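PDB 3CKY: 2-(hydroxymethyl)glutarate dehydrogenase from Eubacterium barkeri, which catalyses the NAD-dependent interconversion of 2-formylglutarate and (S)-2-hydroxymethylglutarate during the fermentative breakdown of nicotinate. Local coordinates for residues A[205-208]-A[209-213]; A[225-229]-A[230-234]; A[239-242]-A[243-247]. All coordinates share one frame; numbering follows the deposited sequence.

Contact 1: A[205-208]-A[209-213]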
ATOM      1  N   MET A 205     -24.685   3.649  13.479  1.00 44.85           N
ATOM      2  CA  MET A 205     -23.353   3.065  13.512  1.00 45.56           C
ATOM      3  C   MET A 205     -22.635   3.315  14.829  1.00 46.12           C
ATOM      4  O   MET A 205     -22.032   2.411  15.381  1.00 46.19           O
ATOM      5  CB  MET A 205     -22.511   3.569  12.337  1.00 45.42           C
ATOM      6  CG  MET A 205     -22.906   2.934  11.009  1.00 44.72           C
ATOM      7  SD  MET A 205     -21.827   3.399   9.625  1.00 44.11           S
ATOM      8  CE  MET A 205     -22.297   5.110   9.345  1.00 41.79           C
ATOM      9  N   GLN A 206     -22.719   4.530  15.348  1.00 47.49           N
ATOM     10  CA  GLN A 206     -22.118   4.810  16.646  1.00 47.96           C
ATOM     11  C   GLN A 206     -22.696   3.936  17.741  1.00 47.95           C
ATOM     12  O   GLN A 206     -21.956   3.356  18.554  1.00 47.82           O
ATOM     13  CB  GLN A 206     -22.308   6.253  17.063  1.00 48.16           C
ATOM     14  CG  GLN A 206     -21.290   6.611  18.159  1.00 49.15           C
ATOM     15  CD  GLN A 206     -21.738   7.717  19.034  1.00 50.69           C
ATOM     16  OE1 GLN A 206     -22.920   8.096  19.040  1.00 55.33           O
ATOM     17  NE2 GLN A 206     -20.794   8.263  19.803  1.00 54.57           N
ATOM     18  N   GLU A 207     -24.018   3.852  17.752  1.00 48.23           N
ATOM     19  CA  GLU A 207     -24.702   3.071  18.751  1.00 48.63           C
ATOM     20  C   GLU A 207     -24.272   1.621  18.663  1.00 48.41           C
ATOM     21  O   GLU A 207     -23.858   1.043  19.649  1.00 49.36           O
ATOM     22  CB  GLU A 207     -26.204   3.172  18.567  1.00 48.40           C
ATOM     23  CG  GLU A 207     -26.982   2.475  19.656  1.00 49.66           C
ATOM     24  CD  GLU A 207     -28.470   2.499  19.402  1.00 51.54           C
ATOM     25  OE1 GLU A 207     -28.878   2.833  18.256  1.00 56.81           O
ATOM     26  OE2 GLU A 207     -29.233   2.177  20.351  1.00 56.60           O
ATOM     27  N   ILE A 208     -24.349   1.040  17.475  1.00 47.98           N
ATOM     28  CA  ILE A 208     -24.156  -0.399  17.323  1.00 47.66           C
ATOM     29  C   ILE A 208     -22.683  -0.803  17.344  1.00 47.28           C
ATOM     30  O   ILE A 208     -22.296  -1.675  18.106  1.00 47.17           O
ATOM     31  CB  ILE A 208     -24.890  -0.924  16.059  1.00 47.54           C
ATOM     32  CG1 ILE A 208     -26.403  -0.857  16.301  1.00 47.30           C
ATOM     33  CG2 ILE A 208     -24.461  -2.346  15.733  1.00 47.40           C
ATOM     34  CD1 ILE A 208     -27.231  -1.181  15.111  1.00 47.29           C
ATOM     35  N   ILE A 209     -21.855  -0.156  16.540  1.00 46.95           N
ATOM     36  CA  ILE A 209     -20.425  -0.494  16.494  1.00 47.10           C
ATOM     37  C   ILE A 209     -19.729  -0.170  17.818  1.00 46.90           C
ATOM     38  O   ILE A 209     -18.829  -0.897  18.253  1.00 46.99           O
ATOM     39  CB  ILE A 209     -19.718   0.224  15.339  1.00 47.21           C
ATOM     40  CG1 ILE A 209     -20.328  -0.243  14.012  1.00 47.76           C
ATOM     41  CG2 ILE A 209     -18.197  -0.021  15.357  1.00 46.62           C
ATOM     42  CD1 ILE A 209     -20.071   0.704  12.860  1.00 47.98           C
ATOM     43  N   GLY A 210     -20.174   0.905  18.468  1.00 46.76           N
ATOM     44  CA  GLY A 210     -19.685   1.263  19.801  1.00 46.66           C
ATOM     45  C   GLY A 210     -19.877   0.195  20.847  1.00 46.51           C
ATOM     46  O   GLY A 210     -19.128   0.153  21.813  1.00 47.04           O
ATOM     47  N   LYS A 211     -20.867  -0.664  20.656  1.00 45.92           N
ATOM     48  CA  LYS A 211     -21.094  -1.772  21.564  1.00 46.05           C
ATOM     49  C   LYS A 211     -20.717  -3.114  20.934  1.00 45.47           C
ATOM     50  O   LYS A 211     -21.124  -4.163  21.405  1.00 45.68           O
ATOM     51  CB  LYS A 211     -22.558  -1.743  21.985  1.00 46.41           C
ATOM     52  CG  LYS A 211     -22.937  -0.370  22.506  1.00 47.06           C
ATOM     53  CD  LYS A 211     -24.316  -0.327  23.112  1.00 47.70           C
ATOM     54  CE  LYS A 211     -24.846   1.107  23.136  1.00 49.60           C
ATOM     55  NZ  LYS A 211     -23.749   2.144  23.261  1.00 52.31           N
ATOM     56  N   SER A 212     -19.919  -3.069  19.874  1.00 44.80           N
ATOM     57  CA  SER A 212     -19.606  -4.250  19.098  1.00 44.41           C
ATOM     58  C   SER A 212     -18.100  -4.348  18.892  1.00 43.68           C
ATOM     59  O   SER A 212     -17.361  -3.461  19.311  1.00 42.59           O
ATOM     60  CB  SER A 212     -20.354  -4.203  17.764  1.00 44.51           C
ATOM     61  OG  SER A 212     -21.755  -4.218  17.971  1.00 45.41           O
ATOM     62  N   SER A 213     -17.680  -5.435  18.233  1.00 43.36           N
ATOM     63  CA  SER A 213     -16.280  -5.811  18.105  1.00 43.20           C
ATOM     64  C   SER A 213     -15.463  -4.866  17.234  1.00 42.90           C
ATOM     65  O   SER A 213     -14.237  -4.901  17.280  1.00 42.78           O
ATOM     66  CB  SER A 213     -16.174  -7.244  17.562  1.00 43.17           C
ATOM     67  OG  SER A 213     -16.902  -7.367  16.351  1.00 42.65           O
TER
HETATM   68  O   HOH W   1     -22.205   3.108  21.393  1.00 63.05           O

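Contact 2: A[225-229]-A[230-234]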
ATOM      1  N   LYS A 225     -17.806  13.880  18.826  1.00 45.99           N
ATOM      2  CA  LYS A 225     -17.271  15.224  19.028  1.00 45.75           C
ATOM      3  C   LYS A 225     -16.873  15.955  17.737  1.00 45.01           C
ATOM      4  O   LYS A 225     -17.070  17.171  17.647  1.00 44.90           O
ATOM      5  CB  LYS A 225     -16.077  15.189  19.981  1.00 46.01           C
ATOM      6  CG  LYS A 225     -15.587  16.580  20.386  1.00 47.01           C
ATOM      7  CD  LYS A 225     -14.414  16.524  21.353  1.00 47.23           C
ATOM      8  CE  LYS A 225     -13.822  17.924  21.564  1.00 49.02           C
ATOM      9  NZ  LYS A 225     -12.542  17.904  22.352  1.00 50.36           N
ATOM     10  N   PHE A 226     -16.305  15.225  16.775  1.00 43.69           N
ATOM     11  CA  PHE A 226     -15.755  15.825  15.564  1.00 43.47           C
ATOM     12  C   PHE A 226     -16.518  15.452  14.295  1.00 42.78           C
ATOM     13  O   PHE A 226     -16.918  16.331  13.544  1.00 42.44           O
ATOM     14  CB  PHE A 226     -14.278  15.445  15.388  1.00 42.68           C
ATOM     15  CG  PHE A 226     -13.395  15.913  16.513  1.00 42.60           C
ATOM     16  CD1 PHE A 226     -12.835  17.194  16.500  1.00 42.08           C
ATOM     17  CD2 PHE A 226     -13.120  15.081  17.591  1.00 42.41           C
ATOM     18  CE1 PHE A 226     -12.020  17.630  17.542  1.00 41.60           C
ATOM     19  CE2 PHE A 226     -12.298  15.521  18.645  1.00 42.39           C
ATOM     20  CZ  PHE A 226     -11.751  16.792  18.612  1.00 41.44           C
ATOM     21  N   ILE A 227     -16.672  14.158  14.053  1.00 42.37           N
ATOM     22  CA  ILE A 227     -17.235  13.667  12.811  1.00 42.70           C
ATOM     23  C   ILE A 227     -18.708  14.043  12.742  1.00 42.44           C
ATOM     24  O   ILE A 227     -19.121  14.723  11.827  1.00 42.24           O
ATOM     25  CB  ILE A 227     -17.055  12.119  12.650  1.00 42.29           C
ATOM     26  CG1 ILE A 227     -15.568  11.774  12.503  1.00 43.16           C
ATOM     27  CG2 ILE A 227     -17.816  11.588  11.446  1.00 41.64           C
ATOM     28  CD1 ILE A 227     -15.255  10.265  12.641  1.00 42.52           C
ATOM     29  N   MET A 228     -19.495  13.625  13.725  1.00 42.28           N
ATOM     30  CA  MET A 228     -20.944  13.889  13.668  1.00 42.71           C
ATOM     31  C   MET A 228     -21.295  15.369  13.848  1.00 42.61           C
ATOM     32  O   MET A 228     -22.314  15.833  13.330  1.00 42.12           O
ATOM     33  CB  MET A 228     -21.689  13.034  14.667  1.00 42.38           C
ATOM     34  CG  MET A 228     -21.598  11.588  14.342  1.00 42.76           C
ATOM     35  SD  MET A 228     -22.573  10.562  15.439  1.00 44.82           S
ATOM     36  CE  MET A 228     -24.235  11.064  14.931  1.00 43.29           C
ATOM     37  N   SER A 229     -20.444  16.104  14.563  1.00 42.85           N
ATOM     38  CA  SER A 229     -20.614  17.541  14.725  1.00 42.83           C
ATOM     39  C   SER A 229     -20.203  18.295  13.477  1.00 42.78           C
ATOM     40  O   SER A 229     -20.723  19.362  13.207  1.00 42.75           O
ATOM     41  CB  SER A 229     -19.780  18.057  15.904  1.00 42.92           C
ATOM     42  OG  SER A 229     -18.405  18.231  15.570  1.00 42.60           O
ATOM     43  N   GLY A 230     -19.245  17.747  12.742  1.00 42.75           N
ATOM     44  CA  GLY A 230     -18.651  18.447  11.602  1.00 42.98           C
ATOM     45  C   GLY A 230     -17.689  19.555  12.000  1.00 42.85           C
ATOM     46  O   GLY A 230     -17.200  20.288  11.153  1.00 43.28           O
ATOM     47  N   ASP A 231     -17.411  19.682  13.288  1.00 42.89           N
ATOM     48  CA  ASP A 231     -16.450  20.657  13.792  1.00 42.73           C
ATOM     49  C   ASP A 231     -15.118  19.964  14.063  1.00 42.47           C
ATOM     50  O   ASP A 231     -14.963  19.252  15.048  1.00 42.09           O
ATOM     51  CB  ASP A 231     -16.981  21.309  15.069  1.00 42.73           C
ATOM     52  CG  ASP A 231     -16.014  22.336  15.664  1.00 43.66           C
ATOM     53  OD1 ASP A 231     -14.913  22.552  15.097  1.00 45.06           O
ATOM     54  OD2 ASP A 231     -16.373  22.933  16.715  1.00 44.46           O
ATOM     55  N   PHE A 232     -14.163  20.182  13.167  1.00 42.52           N
ATOM     56  CA  PHE A 232     -12.877  19.514  13.224  1.00 42.35           C
ATOM     57  C   PHE A 232     -11.787  20.427  13.777  1.00 42.34           C
ATOM     58  O   PHE A 232     -10.602  20.140  13.651  1.00 42.40           O
ATOM     59  CB  PHE A 232     -12.516  18.979  11.846  1.00 42.12           C
ATOM     60  CG  PHE A 232     -13.433  17.890  11.371  1.00 42.17           C
ATOM     61  CD1 PHE A 232     -13.271  16.589  11.816  1.00 41.47           C
ATOM     62  CD2 PHE A 232     -14.446  18.165  10.462  1.00 42.06           C
ATOM     63  CE1 PHE A 232     -14.100  15.570  11.367  1.00 41.75           C
ATOM     64  CE2 PHE A 232     -15.278  17.156  10.007  1.00 41.87           C
ATOM     65  CZ  PHE A 232     -15.104  15.853  10.465  1.00 41.98           C
ATOM     66  N   ALA A 233     -12.197  21.530  14.395  1.00 42.37           N
ATOM     67  CA  ALA A 233     -11.271  22.422  15.069  1.00 42.53           C
ATOM     68  C   ALA A 233     -10.756  21.784  16.356  1.00 42.76           C
ATOM     69  O   ALA A 233     -11.492  21.107  17.088  1.00 42.68           O
ATOM     70  CB  ALA A 233     -11.941  23.762  15.393  1.00 42.10           C
ATOM     71  N   GLY A 234      -9.477  22.007  16.624  1.00 43.09           N
ATOM     72  CA  GLY A 234      -8.830  21.468  17.809  1.00 42.64           C
ATOM     73  C   GLY A 234      -8.567  19.986  17.657  1.00 42.67           C
ATOM     74  O   GLY A 234      -8.329  19.497  16.551  1.00 42.45           O
TER

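Contact 3: A[239-242]-A[243-247]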
ATOM      1  N   ASP A 239      -1.679  16.849  10.831  1.00 40.17           N
ATOM      2  CA  ASP A 239      -0.238  16.920  10.586  1.00 40.28           C
ATOM      3  C   ASP A 239       0.534  16.102  11.607  1.00 40.25           C
ATOM      4  O   ASP A 239       1.509  15.443  11.263  1.00 40.31           O
ATOM      5  CB  ASP A 239       0.269  18.368  10.613  1.00 39.91           C
ATOM      6  CG  ASP A 239      -0.153  19.178   9.389  1.00 39.69           C
ATOM      7  OD1 ASP A 239      -0.290  18.620   8.274  1.00 38.56           O
ATOM      8  OD2 ASP A 239      -0.338  20.399   9.528  1.00 39.74           O
ATOM      9  N   LEU A 240       0.090  16.138  12.859  1.00 40.25           N
ATOM     10  CA  LEU A 240       0.802  15.458  13.934  1.00 40.33           C
ATOM     11  C   LEU A 240       0.614  13.943  13.882  1.00 40.08           C
ATOM     12  O   LEU A 240       1.560  13.183  14.043  1.00 39.96           O
ATOM     13  CB  LEU A 240       0.397  16.025  15.286  1.00 40.16           C
ATOM     14  CG  LEU A 240       0.791  17.484  15.497  1.00 42.16           C
ATOM     15  CD1 LEU A 240       0.238  18.017  16.826  1.00 41.90           C
ATOM     16  CD2 LEU A 240       2.331  17.664  15.416  1.00 42.62           C
ATOM     17  N   GLN A 241      -0.611  13.511  13.631  1.00 40.16           N
ATOM     18  CA  GLN A 241      -0.897  12.098  13.429  1.00 40.22           C
ATOM     19  C   GLN A 241      -0.119  11.517  12.234  1.00 40.10           C
ATOM     20  O   GLN A 241       0.365  10.396  12.294  1.00 39.66           O
ATOM     21  CB  GLN A 241      -2.403  11.888  13.218  1.00 40.01           C
ATOM     22  CG  GLN A 241      -2.786  10.439  12.956  1.00 40.35           C
ATOM     23  CD  GLN A 241      -2.397   9.509  14.112  1.00 41.17           C
ATOM     24  OE1 GLN A 241      -1.371   8.815  14.062  1.00 43.01           O
ATOM     25  NE2 GLN A 241      -3.206   9.499  15.160  1.00 40.95           N
ATOM     26  N   HIS A 242      -0.047  12.288  11.150  1.00 40.26           N
ATOM     27  CA  HIS A 242       0.742  11.947   9.975  1.00 40.54           C
ATOM     28  C   HIS A 242       2.235  11.825  10.312  1.00 40.49           C
ATOM     29  O   HIS A 242       2.892  10.874   9.897  1.00 40.27           O
ATOM     30  CB  HIS A 242       0.541  13.004   8.866  1.00 40.50           C
ATOM     31  CG  HIS A 242       1.291  12.692   7.609  1.00 40.59           C
ATOM     32  ND1 HIS A 242       0.826  11.783   6.682  1.00 41.92           N
ATOM     33  CD2 HIS A 242       2.493  13.118   7.151  1.00 39.65           C
ATOM     34  CE1 HIS A 242       1.698  11.690   5.694  1.00 40.69           C
ATOM     35  NE2 HIS A 242       2.718  12.485   5.958  1.00 40.06           N
ATOM     36  N   LYS A 243       2.753  12.788  11.061  1.00 40.68           N
ATOM     37  CA  LYS A 243       4.144  12.749  11.533  1.00 41.14           C
ATOM     38  C   LYS A 243       4.399  11.463  12.335  1.00 40.88           C
ATOM     39  O   LYS A 243       5.424  10.793  12.171  1.00 40.70           O
ATOM     40  CB  LYS A 243       4.419  13.984  12.402  1.00 41.22           C
ATOM     41  CG  LYS A 243       5.848  14.190  12.830  1.00 41.89           C
ATOM     42  CD  LYS A 243       5.905  15.196  13.988  1.00 43.38           C
ATOM     43  CE  LYS A 243       7.324  15.714  14.265  1.00 46.12           C
ATOM     44  NZ  LYS A 243       8.190  14.767  15.065  1.00 49.93           N
ATOM     45  N   ASP A 244       3.454  11.127  13.208  1.00 40.51           N
ATOM     46  CA  ASP A 244       3.561   9.923  14.038  1.00 40.37           C
ATOM     47  C   ASP A 244       3.609   8.663  13.192  1.00 40.02           C
ATOM     48  O   ASP A 244       4.391   7.762  13.471  1.00 39.87           O
ATOM     49  CB  ASP A 244       2.393   9.843  15.027  1.00 40.47           C
ATOM     50  CG  ASP A 244       2.520  10.836  16.178  1.00 41.24           C
ATOM     51  OD1 ASP A 244       3.628  11.375  16.376  1.00 42.88           O
ATOM     52  OD2 ASP A 244       1.516  11.059  16.890  1.00 42.48           O
ATOM     53  N   LEU A 245       2.770   8.600  12.161  1.00 39.88           N
ATOM     54  CA  LEU A 245       2.782   7.453  11.242  1.00 39.64           C
ATOM     55  C   LEU A 245       4.113   7.367  10.471  1.00 39.45           C
ATOM     56  O   LEU A 245       4.624   6.279  10.200  1.00 39.59           O
ATOM     57  CB  LEU A 245       1.608   7.526  10.277  1.00 39.46           C
ATOM     58  CG  LEU A 245       0.216   7.293  10.884  1.00 39.61           C
ATOM     59  CD1 LEU A 245      -0.891   7.859   9.985  1.00 39.57           C
ATOM     60  CD2 LEU A 245      -0.045   5.814  11.176  1.00 37.89           C
ATOM     61  N   GLY A 246       4.681   8.518  10.133  1.00 39.43           N
ATOM     62  CA  GLY A 246       6.016   8.575   9.528  1.00 39.18           C
ATOM     63  C   GLY A 246       7.107   8.023  10.418  1.00 38.77           C
ATOM     64  O   GLY A 246       8.002   7.368   9.942  1.00 38.73           O
ATOM     65  N   LEU A 247       7.035   8.316  11.711  1.00 38.87           N
ATOM     66  CA  LEU A 247       7.996   7.792  12.690  1.00 38.85           C
ATOM     67  C   LEU A 247       7.904   6.274  12.806  1.00 38.30           C
ATOM     68  O   LEU A 247       8.915   5.609  12.958  1.00 38.07           O
ATOM     69  CB  LEU A 247       7.792   8.442  14.061  1.00 38.85           C
ATOM     70  CG  LEU A 247       8.276   9.893  14.197  1.00 40.90           C
ATOM     71  CD1 LEU A 247       7.732  10.544  15.492  1.00 40.66           C
ATOM     72  CD2 LEU A 247       9.831   9.975  14.120  1.00 40.16           C
TER

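Contact 1: A[205-208]-A[209-213]
Ser212 turns its hydroxyl back on the carbonyl of Ile208, closing the C-terminal end of helix 202-210 in the helical domain. The polar contacts are mostly backbone bonds. The last regular turn is held by Ile209 N to Met205 O, 2.8 Å, and by a more bent bond from Gly210 N to Gln206 O. The pattern then tightens, because Lys211 N reaches back only three residues, 3.1 Å to Ile208 O. That oxygen also receives Ser212 OG at 2.6 Å, and its two donors come from opposite faces of the carbonyl plane. A chi1 of -63° holds Ser212 OG beside its own backbone N, the rotation that brings it onto Ile208 O. An alanine in place of Ser212 would remove this second donor and would probably leave one face of the Ile208 carbonyl without its mate.

The apolar part is small: Met205 and Ile209 lie alongside each other, pointing the same way, with Met205 CB 3.8 Å from Ile209 CD1. Met205 continues onto Leu192 and Val196 of helix 169-197, whereas Ile208 packs on Val164 of the second subunit.

At the polar surface the aliphatic chain of Lys211 runs past Glu207 O, approached to 3.3 Å by Lys211 CG. The lysine then bends at its last torsion, and one water accepts from Lys211 NZ while donating to Gln206 O.

Contact 2: A[225-229]-A[230-234]
Ser229 OG is gripped twice at the end of helix 217-228, accepting from Asp231 N across the contact and donating to Lys225 O. The Asp231 N to Ser229 OG bond, 2.9 Å long, is nearly straight. Ser229 OG lies 2.7 Å from Lys225 O, standing above that carbonyl plane. The first torsion of Ser229, 80°, sets the hydroxyl between its own backbone N and carbonyl carbon, where it can bridge the last turn and the departing chain. Gly230 N points back into the helix and is shared by two weak bonds, to Phe226 O at 2.8 Å and to Ile227 O.

The two phenylalanines form the apolar side. Phe226 O rests over one face of the Phe232 ring, toward its rim, and Phe226 CB touches Phe232 CD1 at 3.9 Å. The end of Phe232 also reaches Ile227, whose side chain continues onto Met185 and Leu192 of helix 169-197. The Phe226 ring carries Lys225 CG on one face, while Ala233 O approaches its edge in plane, 3.5 Å from Phe226 CE1. Phe226 CA also makes a CA-H...O contact with Asp231 O. Beyond these residues, Phe232 packs on Glu280, Ser283 and Ala284.

The loop is braced from within as well: Asp231 OD1 accepts from Ala233 N at 3.0 Å, on the anti side of the carboxylate and somewhat out of its plane. Gly230, with a positive phi of 75°, is the first residue to leave helical geometry. The arrangement is that of a helix C-terminus, here with a wider pi-type turn, at which a glycine of positive phi ends the helix and an Asx turn follows.

Contact 3: A[239-242]-A[243-247]
The carboxylate of Asp244 turns a face to Leu240 O, which sits over Asp244 CG at 3.3 Å, nearer to it than to either carboxylate oxygen. Because Asp244 CG lies beside its own backbone N (chi1 -74°), the group folds back along the helix over the same carbonyl that accepts Asp244 N at 2.9 Å. The model's Gln241 amide plane stands 81° from this carboxylate, the two side chains crossing at about a right angle. Gln241 bends at its second torsion, which swings the amide back toward Asp244 CB and Leu245 CG. The imidazole of His242 is set obliquely to Lys243 N; farther out it packs on Thr266 and Glu270 of helix 260-274 and on Lys253 of the third subunit.

Beneath the side chains run four regular i to i+4 bonds, each near 155° at the hydrogen. They begin with Lys243 N to Asp239 O, 2.9 Å, and end with Gly246 N to His242 O, 3.0 Å. Lys243 CB lies against two carbonyl oxygens, 3.4 Å from both Asp239 O and Leu240 O. From there the lysine leads away, extended until a bend at its last torsion, and its NZ is hydrogen-bonded to Pro69 O, while Asp239 forms a salt bridge with Arg273.

Asp244 touches Ser99, assigned like Lys243 to NAD(+) binding by similarity, and lies about 6 Å, side chain to side chain, from the putative active-site Lys174; this stretch of regular alpha-helix probably lines the cofactor and active-site cleft of a beta-hydroxyacid dehydrogenase.

How the contacts relate
All three contacts are local, partly buried and in series along the helical C-terminal domain. Contacts 1 and 2 close successive helices, 202-210 and 217-228, in the outer part of the domain, and their nearest atoms come to about 4 Å; each relies on a serine hydroxyl, which only donates in contact 1 but also accepts in contact 2. Contact 3 lies within helix 238-255, where the backbone bonding is uninterrupted, and is the most central, about 10 Å from the chain's centre, against 29 Å and 22 Å, centre to centre. Contact 1 meets the second subunit and contact 3 the third, while contact 2 touches no other chain. Only contact 3 includes a residue thought, by similarity, to bind the cofactor.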